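Local coordinates for protein polysaccharide deacetylase (Streptococcus pyogenes, PDB 6DQ3) that removes N-acetyl groups from the cell wall linkage unit of streptococcal rhamnopolysaccharides, as a zinc-containing enzyme of carbohydrate esterase family 4, at residues Thr104-Glu108 with Met109-Ala113; His137-Leu140 with Glu141-Ser144; Asp146-Thr149 with Thr150-Asp154; Lys156-Leu159 with Asp160-Asn164; Tyr177-Thr180 with Thr181-Ala185. All coordinates share one frame; numbering follows the deposited sequence.

Interaction 1 (Thr104-Glu108 with Met109-Ala113); sequences TGLTE and MGSAA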
loop_
_atom_site.group_PDB
_atom_site.type_symbol
_atom_site.label_atom_id
_atom_site.label_comp_id
_atom_site.label_asym_id
_atom_site.label_seq_id
_atom_site.Cartn_x
_atom_site.Cartn_y
_atom_site.Cartn_z
ATOM N N THR A 104 0.532 7.877 -10.856
ATOM C CA THR A 104 -0.505 8.712 -11.453
ATOM C C THR A 104 -0.305 8.895 -12.951
ATOM O O THR A 104 -1.284 9.079 -13.680
ATOM C CB THR A 104 -0.575 10.070 -10.755
ATOM O OG1 THR A 104 0.681 10.748 -10.865
ATOM C CG2 THR A 104 -0.930 9.879 -9.284
ATOM N N GLY A 105 0.939 8.842 -13.430
ATOM C CA GLY A 105 1.181 9.028 -14.852
ATOM C C GLY A 105 0.537 7.962 -15.720
ATOM O O GLY A 105 0.026 8.259 -16.804
ATOM N N LEU A 106 0.575 6.704 -15.274
ATOM C CA LEU A 106 -0.044 5.633 -16.055
ATOM C C LEU A 106 -1.556 5.813 -16.132
ATOM O O LEU A 106 -2.163 5.569 -17.181
ATOM C CB LEU A 106 0.306 4.274 -15.453
ATOM C CG LEU A 106 1.760 3.842 -15.637
ATOM C CD1 LEU A 106 2.152 2.752 -14.659
ATOM C CD2 LEU A 106 2.001 3.379 -17.078
ATOM N N THR A 107 -2.180 6.248 -15.036
ATOM C CA THR A 107 -3.614 6.506 -15.058
ATOM C C THR A 107 -3.942 7.706 -15.937
ATOM O O THR A 107 -4.937 7.695 -16.670
ATOM C CB THR A 107 -4.125 6.726 -13.633
ATOM O OG1 THR A 107 -4.029 5.499 -12.897
ATOM C CG2 THR A 107 -5.566 7.200 -13.642
ATOM N N GLU A 108 -3.111 8.747 -15.888
ATOM C CA GLU A 108 -3.371 9.928 -16.702
ATOM C C GLU A 108 -3.168 9.638 -18.184
ATOM O O GLU A 108 -3.818 10.259 -19.031
ATOM C CB GLU A 108 -2.472 11.077 -16.249
ATOM C CG GLU A 108 -2.873 12.436 -16.797
ATOM C CD GLU A 108 -2.136 13.575 -16.117
ATOM O OE1 GLU A 108 -1.637 13.373 -14.990
ATOM O OE2 GLU A 108 -2.050 14.672 -16.709
ATOM N N MET A 109 -2.284 8.698 -18.513
ATOM C CA MET A 109 -2.025 8.310 -19.893
ATOM C C MET A 109 -3.009 7.267 -20.409
ATOM O O MET A 109 -2.928 6.884 -21.581
ATOM C CB MET A 109 -0.597 7.772 -20.028
ATOM C CG MET A 109 0.482 8.840 -19.977
ATOM S SD MET A 109 0.214 10.202 -21.141
ATOM C CE MET A 109 0.219 9.319 -22.700
ATOM N N GLY A 110 -3.921 6.792 -19.568
ATOM C CA GLY A 110 -4.908 5.828 -20.006
ATOM C C GLY A 110 -4.402 4.412 -20.144
ATOM O O GLY A 110 -4.932 3.654 -20.962
ATOM N N SER A 111 -3.404 4.027 -19.354
ATOM C CA SER A 111 -2.852 2.681 -19.430
ATOM C C SER A 111 -3.914 1.645 -19.085
ATOM O O SER A 111 -4.504 1.688 -18.004
ATOM C CB SER A 111 -1.663 2.554 -18.479
ATOM O OG SER A 111 -1.222 1.208 -18.394
ATOM N N ALA A 112 -4.145 0.704 -20.007
ATOM C CA ALA A 112 -5.091 -0.374 -19.762
ATOM C C ALA A 112 -4.617 -1.325 -18.677
ATOM O O ALA A 112 -5.450 -1.974 -18.039
ATOM C CB ALA A 112 -5.348 -1.148 -21.055
ATOM N N ALA A 113 -3.309 -1.417 -18.453
ATOM C CA ALA A 113 -2.773 -2.257 -17.393
ATOM C C ALA A 113 -2.950 -1.655 -16.005
ATOM O O ALA A 113 -2.553 -2.296 -15.026
ATOM C CB ALA A 113 -1.285 -2.523 -17.645
#

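Interaction 2 (His137-Leu140 with Glu141-Ser144); sequences HPDL and EQAS. With ZN (zinc ion), chain E; ZN (zinc ion), chain D.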
loop_
_atom_site.group_PDB
_atom_site.type_symbol
_atom_site.label_atom_id
_atom_site.label_comp_id
_atom_site.label_asym_id
_atom_site.label_seq_id
_atom_site.Cartn_x
_atom_site.Cartn_y
_atom_site.Cartn_z
ATOM N N HIS A 137 7.193 6.887 -11.497
ATOM C CA HIS A 137 7.848 5.757 -10.843
ATOM C C HIS A 137 9.355 5.753 -11.073
ATOM O O HIS A 137 9.932 4.701 -11.386
ATOM C CB HIS A 137 7.233 4.444 -11.342
ATOM C CG HIS A 137 7.354 3.298 -10.382
ATOM N ND1 HIS A 137 8.390 2.389 -10.430
ATOM C CD2 HIS A 137 6.544 2.888 -9.377
ATOM C CE1 HIS A 137 8.225 1.483 -9.482
ATOM N NE2 HIS A 137 7.111 1.762 -8.830
ATOM N N PRO A 138 10.033 6.886 -10.903
ATOM C CA PRO A 138 11.497 6.879 -10.943
ATOM C C PRO A 138 12.088 6.323 -9.655
ATOM O O PRO A 138 11.417 6.198 -8.629
ATOM C CB PRO A 138 11.852 8.361 -11.099
ATOM C CG PRO A 138 10.765 9.049 -10.308
ATOM C CD PRO A 138 9.503 8.232 -10.599
ATOM N N ASP A 139 13.372 5.983 -9.734
ATOM C CA ASP A 139 14.199 5.831 -8.537
ATOM C C ASP A 139 14.402 7.228 -7.958
ATOM O O ASP A 139 15.217 8.010 -8.457
ATOM C CB ASP A 139 15.518 5.150 -8.881
ATOM C CG ASP A 139 16.446 5.011 -7.683
ATOM O OD1 ASP A 139 16.177 5.614 -6.626
ATOM O OD2 ASP A 139 17.447 4.277 -7.800
ATOM N N LEU A 140 13.635 7.556 -6.912
ATOM C CA LEU A 140 13.670 8.903 -6.346
ATOM C C LEU A 140 15.078 9.280 -5.899
ATOM O O LEU A 140 15.484 10.440 -6.012
ATOM C CB LEU A 140 12.694 8.998 -5.170
ATOM C CG LEU A 140 11.198 8.985 -5.475
ATOM C CD1 LEU A 140 10.365 8.848 -4.211
ATOM C CD2 LEU A 140 10.818 10.256 -6.227
ATOM N N GLU A 141 15.829 8.306 -5.379
ATOM C CA GLU A 141 17.183 8.547 -4.898
ATOM C C GLU A 141 18.098 9.096 -5.979
ATOM O O GLU A 141 19.028 9.851 -5.674
ATOM C CB GLU A 141 17.771 7.242 -4.374
ATOM C CG GLU A 141 18.168 7.255 -2.929
ATOM C CD GLU A 141 18.946 6.023 -2.542
ATOM O OE1 GLU A 141 18.523 4.904 -2.893
ATOM O OE2 GLU A 141 19.992 6.180 -1.888
ATOM N N GLN A 142 17.886 8.699 -7.228
ATOM C CA GLN A 142 18.727 9.144 -8.325
ATOM C C GLN A 142 18.180 10.395 -8.999
ATOM O O GLN A 142 18.649 10.760 -10.081
ATOM C CB GLN A 142 18.898 8.010 -9.337
ATOM C CG GLN A 142 19.631 6.794 -8.766
ATOM C CD GLN A 142 20.948 7.152 -8.087
ATOM O OE1 GLN A 142 21.647 8.077 -8.501
ATOM N NE2 GLN A 142 21.286 6.416 -7.032
ATOM N N ALA A 143 17.210 11.064 -8.382
ATOM C CA ALA A 143 16.659 12.301 -8.908
ATOM C C ALA A 143 17.142 13.486 -8.079
ATOM O O ALA A 143 17.394 13.363 -6.878
ATOM C CB ALA A 143 15.128 12.267 -8.921
ATOM N N SER A 144 17.287 14.632 -8.743
ATOM C CA SER A 144 17.628 15.869 -8.061
ATOM C C SER A 144 16.513 16.260 -7.094
ATOM O O SER A 144 15.385 15.774 -7.205
ATOM C CB SER A 144 17.834 16.987 -9.076
ATOM O OG SER A 144 16.606 17.306 -9.708
HETATM ZN ZN ZN E . 19.315 3.608 -1.788
HETATM ZN ZN ZN D . 6.237 0.459 -7.490
HETATM O O HOH W 1 7.190 -1.410 -8.619
#

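Interaction 3 (Asp146-Thr149 with Thr150-Asp154); sequences DVQT and TEMKD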
loop_
_atom_site.group_PDB
_atom_site.type_symbol
_atom_site.label_atom_id
_atom_site.label_comp_id
_atom_site.label_asym_id
_atom_site.label_seq_id
_atom_site.Cartn_x
_atom_site.Cartn_y
_atom_site.Cartn_z
ATOM N N ASP A 146 14.760 18.996 -7.022
ATOM C CA ASP A 146 13.638 19.574 -7.756
ATOM C C ASP A 146 12.782 18.490 -8.406
ATOM O O ASP A 146 11.552 18.608 -8.456
ATOM C CB ASP A 146 14.139 20.555 -8.816
ATOM C CG ASP A 146 14.621 21.857 -8.224
ATOM O OD1 ASP A 146 14.422 22.081 -7.011
ATOM O OD2 ASP A 146 15.200 22.663 -8.977
ATOM N N VAL A 147 13.414 17.429 -8.919
ATOM C CA VAL A 147 12.658 16.382 -9.598
ATOM C C VAL A 147 11.905 15.523 -8.587
ATOM O O VAL A 147 10.750 15.143 -8.815
ATOM C CB VAL A 147 13.587 15.536 -10.487
ATOM C CG1 VAL A 147 12.832 14.347 -11.061
ATOM C CG2 VAL A 147 14.168 16.386 -11.612
ATOM N N GLN A 148 12.543 15.199 -7.457
ATOM C CA GLN A 148 11.833 14.483 -6.403
ATOM C C GLN A 148 10.610 15.266 -5.950
ATOM O O GLN A 148 9.541 14.685 -5.716
ATOM C CB GLN A 148 12.751 14.218 -5.211
ATOM C CG GLN A 148 13.891 13.264 -5.468
ATOM C CD GLN A 148 14.472 12.712 -4.181
ATOM O OE1 GLN A 148 13.763 12.108 -3.377
ATOM N NE2 GLN A 148 15.766 12.928 -3.974
ATOM N N THR A 149 10.744 16.586 -5.814
ATOM C CA THR A 149 9.603 17.406 -5.428
ATOM C C THR A 149 8.483 17.287 -6.458
ATOM O O THR A 149 7.326 17.028 -6.105
ATOM C CB THR A 149 10.043 18.861 -5.251
ATOM O OG1 THR A 149 11.120 18.933 -4.304
ATOM C CG2 THR A 149 8.892 19.715 -4.751
ATOM N N THR A 150 8.813 17.438 -7.743
ATOM C CA THR A 150 7.799 17.335 -8.791
ATOM C C THR A 150 7.125 15.966 -8.774
ATOM O O THR A 150 5.895 15.868 -8.819
ATOM C CB THR A 150 8.434 17.604 -10.158
ATOM O OG1 THR A 150 9.005 18.919 -10.171
ATOM C CG2 THR A 150 7.403 17.489 -11.281
ATOM N N GLU A 151 7.919 14.895 -8.702
ATOM C CA GLU A 151 7.362 13.547 -8.769
ATOM C C GLU A 151 6.430 13.265 -7.598
ATOM O O GLU A 151 5.420 12.569 -7.752
ATOM C CB GLU A 151 8.491 12.520 -8.802
ATOM C CG GLU A 151 9.189 12.408 -10.144
ATOM C CD GLU A 151 8.337 11.698 -11.183
ATOM O OE1 GLU A 151 7.350 11.029 -10.808
ATOM O OE2 GLU A 151 8.659 11.808 -12.381
ATOM N N MET A 152 6.752 13.787 -6.418
ATOM C CA MET A 152 5.942 13.540 -5.236
ATOM C C MET A 152 4.812 14.547 -5.085
ATOM O O MET A 152 3.785 14.229 -4.473
ATOM C CB MET A 152 6.823 13.570 -3.983
ATOM C CG MET A 152 7.717 12.341 -3.829
ATOM S SD MET A 152 8.563 12.284 -2.232
ATOM C CE MET A 152 10.050 13.225 -2.601
ATOM N N LYS A 153 4.978 15.753 -5.630
ATOM C CA LYS A 153 3.984 16.809 -5.484
ATOM C C LYS A 153 2.908 16.745 -6.560
ATOM O O LYS A 153 1.715 16.837 -6.253
ATOM C CB LYS A 153 4.658 18.184 -5.535
ATOM C CG LYS A 153 3.683 19.359 -5.531
ATOM C CD LYS A 153 4.419 20.689 -5.634
ATOM C CE LYS A 153 3.539 21.862 -5.217
ATOM N NZ LYS A 153 2.260 21.913 -5.974
ATOM N N ASP A 154 3.316 16.630 -7.826
ATOM C CA ASP A 154 2.352 16.669 -8.920
ATOM C C ASP A 154 1.397 15.485 -8.857
ATOM O O ASP A 154 0.234 15.603 -9.258
ATOM C CB ASP A 154 3.074 16.681 -10.268
ATOM C CG ASP A 154 3.719 18.018 -10.585
ATOM O OD1 ASP A 154 3.569 18.976 -9.796
ATOM O OD2 ASP A 154 4.381 18.104 -11.640
#

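Interaction 4 (Lys156-Leu159 with Asp160-Asn164); sequences KDYL and DKQLN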
loop_
_atom_site.group_PDB
_atom_site.type_symbol
_atom_site.label_atom_id
_atom_site.label_comp_id
_atom_site.label_asym_id
_atom_site.label_seq_id
_atom_site.Cartn_x
_atom_site.Cartn_y
_atom_site.Cartn_z
ATOM N N LYS A 156 0.478 13.886 -5.983
ATOM C CA LYS A 156 -0.442 14.180 -4.889
ATOM C C LYS A 156 -1.511 15.166 -5.335
ATOM O O LYS A 156 -2.699 14.991 -5.041
ATOM C CB LYS A 156 0.324 14.733 -3.685
ATOM C CG LYS A 156 -0.579 15.341 -2.608
ATOM C CD LYS A 156 0.176 15.573 -1.304
ATOM C CE LYS A 156 -0.559 16.532 -0.373
ATOM N NZ LYS A 156 -1.940 16.094 -0.044
ATOM N N ASP A 157 -1.104 16.227 -6.037
ATOM C CA ASP A 157 -2.080 17.200 -6.514
ATOM C C ASP A 157 -3.088 16.550 -7.452
ATOM O O ASP A 157 -4.264 16.931 -7.462
ATOM C CB ASP A 157 -1.378 18.363 -7.213
ATOM C CG ASP A 157 -0.559 19.209 -6.256
ATOM O OD1 ASP A 157 -0.823 19.157 -5.037
ATOM O OD2 ASP A 157 0.349 19.926 -6.725
ATOM N N TYR A 158 -2.647 15.567 -8.239
ATOM C CA TYR A 158 -3.542 14.865 -9.152
ATOM C C TYR A 158 -4.569 14.039 -8.386
ATOM O O TYR A 158 -5.774 14.151 -8.629
ATOM C CB TYR A 158 -2.709 13.988 -10.092
ATOM C CG TYR A 158 -3.493 13.171 -11.096
ATOM C CD1 TYR A 158 -3.847 13.699 -12.333
ATOM C CD2 TYR A 158 -3.853 11.863 -10.815
ATOM C CE1 TYR A 158 -4.561 12.940 -13.260
ATOM C CE2 TYR A 158 -4.562 11.099 -11.732
ATOM C CZ TYR A 158 -4.913 11.639 -12.948
ATOM O OH TYR A 158 -5.619 10.867 -13.851
ATOM N N LEU A 159 -4.112 13.210 -7.447
ATOM C CA LEU A 159 -5.046 12.414 -6.659
ATOM C C LEU A 159 -5.971 13.303 -5.836
ATOM O O LEU A 159 -7.182 13.055 -5.763
ATOM C CB LEU A 159 -4.277 11.456 -5.749
ATOM C CG LEU A 159 -3.415 10.417 -6.463
ATOM C CD1 LEU A 159 -2.401 9.813 -5.508
ATOM C CD2 LEU A 159 -4.284 9.331 -7.073
ATOM N N ASP A 160 -5.418 14.350 -5.212
ATOM C CA ASP A 160 -6.229 15.240 -4.391
ATOM C C ASP A 160 -7.346 15.882 -5.198
ATOM O O ASP A 160 -8.486 15.974 -4.730
ATOM C CB ASP A 160 -5.362 16.339 -3.773
ATOM C CG ASP A 160 -4.408 15.812 -2.733
ATOM O OD1 ASP A 160 -4.431 14.594 -2.470
ATOM O OD2 ASP A 160 -3.632 16.619 -2.173
ATOM N N LYS A 161 -7.034 16.352 -6.405
ATOM C CA LYS A 161 -8.044 17.013 -7.218
ATOM C C LYS A 161 -8.995 15.998 -7.845
ATOM O O LYS A 161 -10.216 16.123 -7.714
ATOM C CB LYS A 161 -7.369 17.861 -8.295
ATOM C CG LYS A 161 -8.336 18.655 -9.155
ATOM C CD LYS A 161 -7.595 19.481 -10.204
ATOM C CE LYS A 161 -8.559 20.285 -11.065
ATOM N NZ LYS A 161 -7.850 21.135 -12.063
ATOM N N GLN A 162 -8.452 14.975 -8.510
ATOM C CA GLN A 162 -9.300 14.072 -9.283
ATOM C C GLN A 162 -10.150 13.175 -8.392
ATOM O O GLN A 162 -11.264 12.802 -8.779
ATOM C CB GLN A 162 -8.447 13.216 -10.218
ATOM C CG GLN A 162 -7.649 14.003 -11.238
ATOM C CD GLN A 162 -8.516 14.906 -12.087
ATOM O OE1 GLN A 162 -9.660 14.574 -12.397
ATOM N NE2 GLN A 162 -7.981 16.064 -12.458
ATOM N N LEU A 163 -9.652 12.808 -7.212
ATOM C CA LEU A 163 -10.414 12.011 -6.262
ATOM C C LEU A 163 -10.945 12.838 -5.094
ATOM O O LEU A 163 -11.501 12.273 -4.147
ATOM C CB LEU A 163 -9.557 10.857 -5.742
ATOM C CG LEU A 163 -8.932 9.965 -6.819
ATOM C CD1 LEU A 163 -8.083 8.876 -6.155
ATOM C CD2 LEU A 163 -9.991 9.352 -7.725
ATOM N N ASN A 164 -10.793 14.158 -5.146
ATOM C CA ASN A 164 -11.364 15.069 -4.154
ATOM C C ASN A 164 -11.000 14.643 -2.732
ATOM O O ASN A 164 -11.860 14.367 -1.890
ATOM C CB ASN A 164 -12.884 15.161 -4.321
ATOM C CG ASN A 164 -13.498 16.254 -3.470
ATOM O OD1 ASN A 164 -12.822 17.212 -3.098
ATOM N ND2 ASN A 164 -14.783 16.118 -3.157
HETATM O O HOH W 2 -2.856 18.861 -3.267
#

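Interaction 5 (Tyr177-Thr180 with Thr181-Ala185); sequences YNDT and TLQIA. With ZN (zinc ion), chain I.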
loop_
_atom_site.group_PDB
_atom_site.type_symbol
_atom_site.label_atom_id
_atom_site.label_comp_id
_atom_site.label_asym_id
_atom_site.label_seq_id
_atom_site.Cartn_x
_atom_site.Cartn_y
_atom_site.Cartn_z
ATOM N N TYR A 177 15.057 5.548 -1.242
ATOM C CA TYR A 177 14.901 6.904 -0.742
ATOM C C TYR A 177 16.214 7.336 -0.114
ATOM O O TYR A 177 17.024 6.504 0.297
ATOM C CB TYR A 177 13.771 6.996 0.288
ATOM C CG TYR A 177 13.963 6.071 1.469
ATOM C CD1 TYR A 177 13.589 4.739 1.393
ATOM C CD2 TYR A 177 14.513 6.531 2.661
ATOM C CE1 TYR A 177 13.757 3.887 2.465
ATOM C CE2 TYR A 177 14.686 5.684 3.741
ATOM C CZ TYR A 177 14.302 4.361 3.637
ATOM O OH TYR A 177 14.466 3.499 4.698
ATOM N N ASN A 178 16.417 8.647 -0.041
ATOM C CA ASN A 178 17.536 9.183 0.725
ATOM C C ASN A 178 17.019 10.254 1.677
ATOM O O ASN A 178 15.810 10.497 1.775
ATOM C CB ASN A 178 18.651 9.715 -0.186
ATOM C CG ASN A 178 18.192 10.810 -1.134
ATOM O OD1 ASN A 178 17.065 11.316 -1.053
ATOM N ND2 ASN A 178 19.091 11.196 -2.041
ATOM N N ASP A 179 17.948 10.879 2.411
ATOM C CA ASP A 179 17.549 11.906 3.366
ATOM C C ASP A 179 16.716 12.974 2.674
ATOM O O ASP A 179 15.687 13.413 3.204
ATOM C CB ASP A 179 18.776 12.516 4.067
ATOM C CG ASP A 179 19.886 12.937 3.110
ATOM O OD1 ASP A 179 19.672 13.007 1.887
ATOM O OD2 ASP A 179 21.002 13.201 3.606
ATOM N N THR A 180 17.116 13.357 1.459
ATOM C CA THR A 180 16.393 14.374 0.701
ATOM C C THR A 180 14.951 13.951 0.428
ATOM O O THR A 180 14.022 14.756 0.574
ATOM C CB THR A 180 17.137 14.661 -0.608
ATOM O OG1 THR A 180 18.353 15.369 -0.324
ATOM C CG2 THR A 180 16.278 15.478 -1.554
ATOM N N THR A 181 14.743 12.698 0.016
ATOM C CA THR A 181 13.381 12.213 -0.212
ATOM C C THR A 181 12.499 12.476 1.005
ATOM O O THR A 181 11.380 12.986 0.884
ATOM C CB THR A 181 13.389 10.713 -0.529
ATOM O OG1 THR A 181 14.362 10.420 -1.537
ATOM C CG2 THR A 181 12.007 10.246 -1.002
ATOM N N LEU A 182 12.988 12.118 2.194
ATOM C CA LEU A 182 12.162 12.207 3.392
ATOM C C LEU A 182 11.941 13.653 3.810
ATOM O O LEU A 182 10.857 14.006 4.290
ATOM C CB LEU A 182 12.807 11.416 4.522
ATOM C CG LEU A 182 13.107 9.958 4.182
ATOM C CD1 LEU A 182 13.897 9.325 5.325
ATOM C CD2 LEU A 182 11.834 9.180 3.889
ATOM N N GLN A 183 12.956 14.505 3.648
ATOM C CA GLN A 183 12.771 15.919 3.947
ATOM C C GLN A 183 11.717 16.525 3.028
ATOM O O GLN A 183 10.847 17.279 3.477
ATOM C CB GLN A 183 14.106 16.664 3.822
ATOM C CG GLN A 183 15.183 16.203 4.815
ATOM C CD GLN A 183 16.600 16.572 4.390
ATOM O OE1 GLN A 183 16.810 17.197 3.353
ATOM N NE2 GLN A 183 17.577 16.179 5.196
ATOM N N ILE A 184 11.758 16.179 1.740
ATOM C CA ILE A 184 10.799 16.731 0.789
ATOM C C ILE A 184 9.394 16.213 1.085
ATOM O O ILE A 184 8.427 16.983 1.111
ATOM C CB ILE A 184 11.229 16.398 -0.653
ATOM C CG1 ILE A 184 12.495 17.174 -1.025
ATOM C CG2 ILE A 184 10.100 16.708 -1.624
ATOM C CD1 ILE A 184 13.122 16.751 -2.345
ATOM N N ALA A 185 9.260 14.904 1.301
ATOM C CA ALA A 185 7.948 14.340 1.599
ATOM C C ALA A 185 7.306 15.058 2.778
ATOM O O ALA A 185 6.106 15.351 2.760
ATOM C CB ALA A 185 8.069 12.842 1.877
HETATM ZN ZN ZN I . 21.483 13.428 0.857
HETATM O O HOH W 3 22.164 15.414 1.582
#

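Interaction 1 (Thr104-Glu108 with Met109-Ala113)
Leu-106 and Ser-111 hold the tight part of this contact, at the point where the short helix 104-108 stops and the chain leaves as a loop. The carbonyl of Leu-106 takes a nearly straight bond from Ser-111 N, with N and O 2.9 Å apart. Beside it Gly-110 N reaches Thr-107 O at 3.2 Å, from well above the carbonyl plane. Together with the positive phi of Gly-110 (77°), these two bonds make a Schellman motif, and the turn before it is still helical, Met-109 N bonding to Gly-105 O at 2.9 Å. The side chains close in around the same carbonyl: Ser-111 CB rests 3.3 Å from Leu-106 O and 4.0 Å from Leu-106 CB. With OG anti to its own N (chi1 172°), Ser-111 turns its hydroxyl past the leucine, and the hydroxyl is hydrogen-bonded to Asn-114 OD1 further along the loop.

The opposite character appears at Met-109 and Glu-108, both exposed. Met-109 lays CB and CG against Gly-105 O, CG coming within 3.3 Å, and then bends at chi2 and chi3 so that the thioether leads away from the helix. The Glu-108 chain runs out extended, away from the turn, and packs on Tyr-158 of helix 145-162. On the inner side Thr-107 OG1 is hydrogen-bonded to Leu-115 O, tying the helix to the loop that returns toward helix 117-124. The chemistry is therefore chiefly that of backbone polar groups: Gly-105 O keeps its helical bond, while Leu-106 O and Thr-107 O are satisfied by amides of the turn.

Interaction 2 (His137-Leu140 with Glu141-Ser144)
Asp-139 with Glu-141 and Gln-142 forms a local turn contact, in the loop that carries the chain from strand 128-132 to helix 145-162. Two consecutive i to i+3 bonds give it 3-10 character: Gln-142 N to Asp-139 O and Ala-143 N to Leu-140 O, both 3.0 Å. Each donor sits well above the plane of its carbonyl, as the tight winding requires. Asp-139 also brings its carboxylate over the start of the turn. OD1 accepts a weak, bent bond from Glu-141 N at 3.0 Å, an Asx-turn arrangement, while OD2 lies against Gln-142 CG at 3.5 Å and makes a salt bridge with Arg-176. That cation would offset the charge next to Glu-141, whose own carboxylate leads off to a zinc ion bound through OE1 at 1.9 Å.

At the other end of the segment His-137 stands apart from the turn and binds a different zinc ion through NE2, at 2.1 Å. Asp-78 and His-133 share this metal with it, and a water lies in the same shell. His-133 and His-137 are spaced as in the His-x-x-x-His motif of the family, and the Asp-His-His set matches its catalytic metal site. Beyond the turn, Ser-144 N-caps helix 145-162, its OG bonded to Val-147 N. Leu-140 packs inward on Gln-148 and Glu-151 of that helix, and Glu-141 touches Asn-178 just before helix 179-187.

Interaction 3 (Asp146-Thr149 with Thr150-Asp154)
Gln-148 and Met-152 lie side by side one turn apart on helix 145-162, pointing the same way, and Met-152 can be followed outward. Its CB sits 3.4 Å from Gln-148 O, the carbonyl that also accepts Met-152 N. CG runs on past the same oxygen at 3.5 Å. SD carries the chain beyond it, and the bend there (chi3 -88°) swings the methyl back along the helix, so that CE comes 3.5 Å from Gln-148 O, 3.9 Å from Gln-148 CB and 4.0 Å from Gln-148 OE1. CB, CG and CE thus all pack round one carbonyl oxygen, while the methyl lies against Gln-148 CB and approaches the amide oxygen, whose own hydrogen bond goes to Thr-181 OG1.

The backbone underneath is a continuous i to i+4 ladder, with Met-152 N shared weakly with Thr-149 O. Thr-150 N bonds to Asp-146 O, Glu-151 N to Val-147 O and Lys-153 N to Thr-149 O, the last a short (2.7 Å) but bent hydrogen bond. The other long side chains leave the helix in different directions. In Glu-151, chi1 (-76°) puts CG 3.4 Å from Val-147 O, and the bend at chi2 (-73°) then turns the buried carboxylate toward Asn-136 N, in the loop holding the metal-binding histidines. Lys-153 goes to the exposed side and pairs with Asp-157, one turn on. Thr-149 OG1 reaches back to Pro-145 O.

In the fold, the Gln-148 and Met-152 flank is the face turned to helix 179-187, where both pack on Ile-184. Glu-151 marks the flank toward the loop that follows strand 128-132, and Met-152 O adds a bond to Tyr-190 OH.

Interaction 4 (Lys156-Leu159 with Asp160-Asn164)
Lys-156 sets out with CG anti to its N and stays extended until a final bend (chi4 57°), while Asp-160 holds CG beside its own N; the two chains meet one turn apart on the last part of helix 145-162. The result is an i to i+4 salt bridge just before a Schellman motif that ends the helix, with Asn-164 at positive phi as its C-prime residue. Asp-160 OD2 receives Lys-156 NZ on its syn lone pair, at 2.8 Å. The ammonium is also held by Thr-167 O and Asn-166 OD1, and Asp-160 OD1 by Thr-167 OG1, so the buried lysine and its partner are gripped from the chain beyond the helix. A water donates to Asp-160 OD2 at 2.6 Å and to Asp-157 OD1 at 2.7 Å, which probably eases the approach of two like charges.

On roughly the opposite side of the helix, Tyr-158 holds CG anti to its N (chi1 179°) and presents a face to Gln-162. Gln-162 CG sits over the ring, 3.9 Å from its centroid and 12° off the normal, a CH-pi contact. The ring also packs against Thr-104 and Thr-107 of helix 104-108. The inward side belongs to Leu-159 and Leu-163, which point the same way; Leu-163 continues onto Phe-130 of strand 128-132 and Met-120 of helix 117-124. The two leucines come closest at Leu-159 CD2 and Leu-163 CD1, 3.9 Å apart.

Interaction 5 (Tyr177-Thr180 with Thr181-Ala185)
A capping hydrogen bond from Thr-181 N to Asn-178 OD1 opens helix 179-187. Asn-178 is the N-cap: with CG between N and the carbonyl carbon, the crowded position (chi1 58°), its OD1 reaches forward to the first turn and accepts Thr-181 N at 2.9 Å. Thr-181 OG1 also lies 2.9 Å from Asn-178 OD1, and is hydrogen-bonded to Gln-148 OE1 of helix 145-162. Regular bonds follow, Gln-183 N to Asp-179 O and Ile-184 N to Thr-180 O.

Apolar contacts flank the cap. Tyr-177, just before it, brings CD2 to 3.9 Å from Leu-182 CD1, five residues on, while its CB packs 3.8 Å from Thr-181 CB. Its hydroxyl is bonded to Asn-197 ND2 and its ring meets that of Tyr-172. One turn into the helix, Thr-180 CG2 and Ile-184 CD1 lie side by side and tight, at 3.5 Å.

Metal binding occupies the outer side. Asp-179 OD1 holds a zinc ion at 2.1 Å on the exposed first turn, and a water bound to this zinc also donates to Asp-179 OD2.

An N-cap asparagine with an apolar pair closing round it, from the residue before the cap to the fourth residue of the helix, is a hydrophobic staple, here starting the helix of the beta-alpha-beta unit 169-171, 179-187, 192-198.

Overall arrangement
The five contacts follow one another along the chain within the polysaccharide deacetylase domain, and helix 145-162 links most of them. Interaction 2 leads into that helix, interaction 3 spans its first half and interaction 4 its end, with centres of 3 and 4 about 15 Å apart. Interaction 5 starts the neighbouring helix 179-187, about 11 Å from both 2 and 3 between centres, and touches both. Interaction 1, at the end of helix 104-108, touches only interaction 4 among them, and is about 26 Å from interaction 5. The loop with zinc-binding His-137 thus runs straight into helix 145-162, against which helices 104-108 and 179-187 pack at different points.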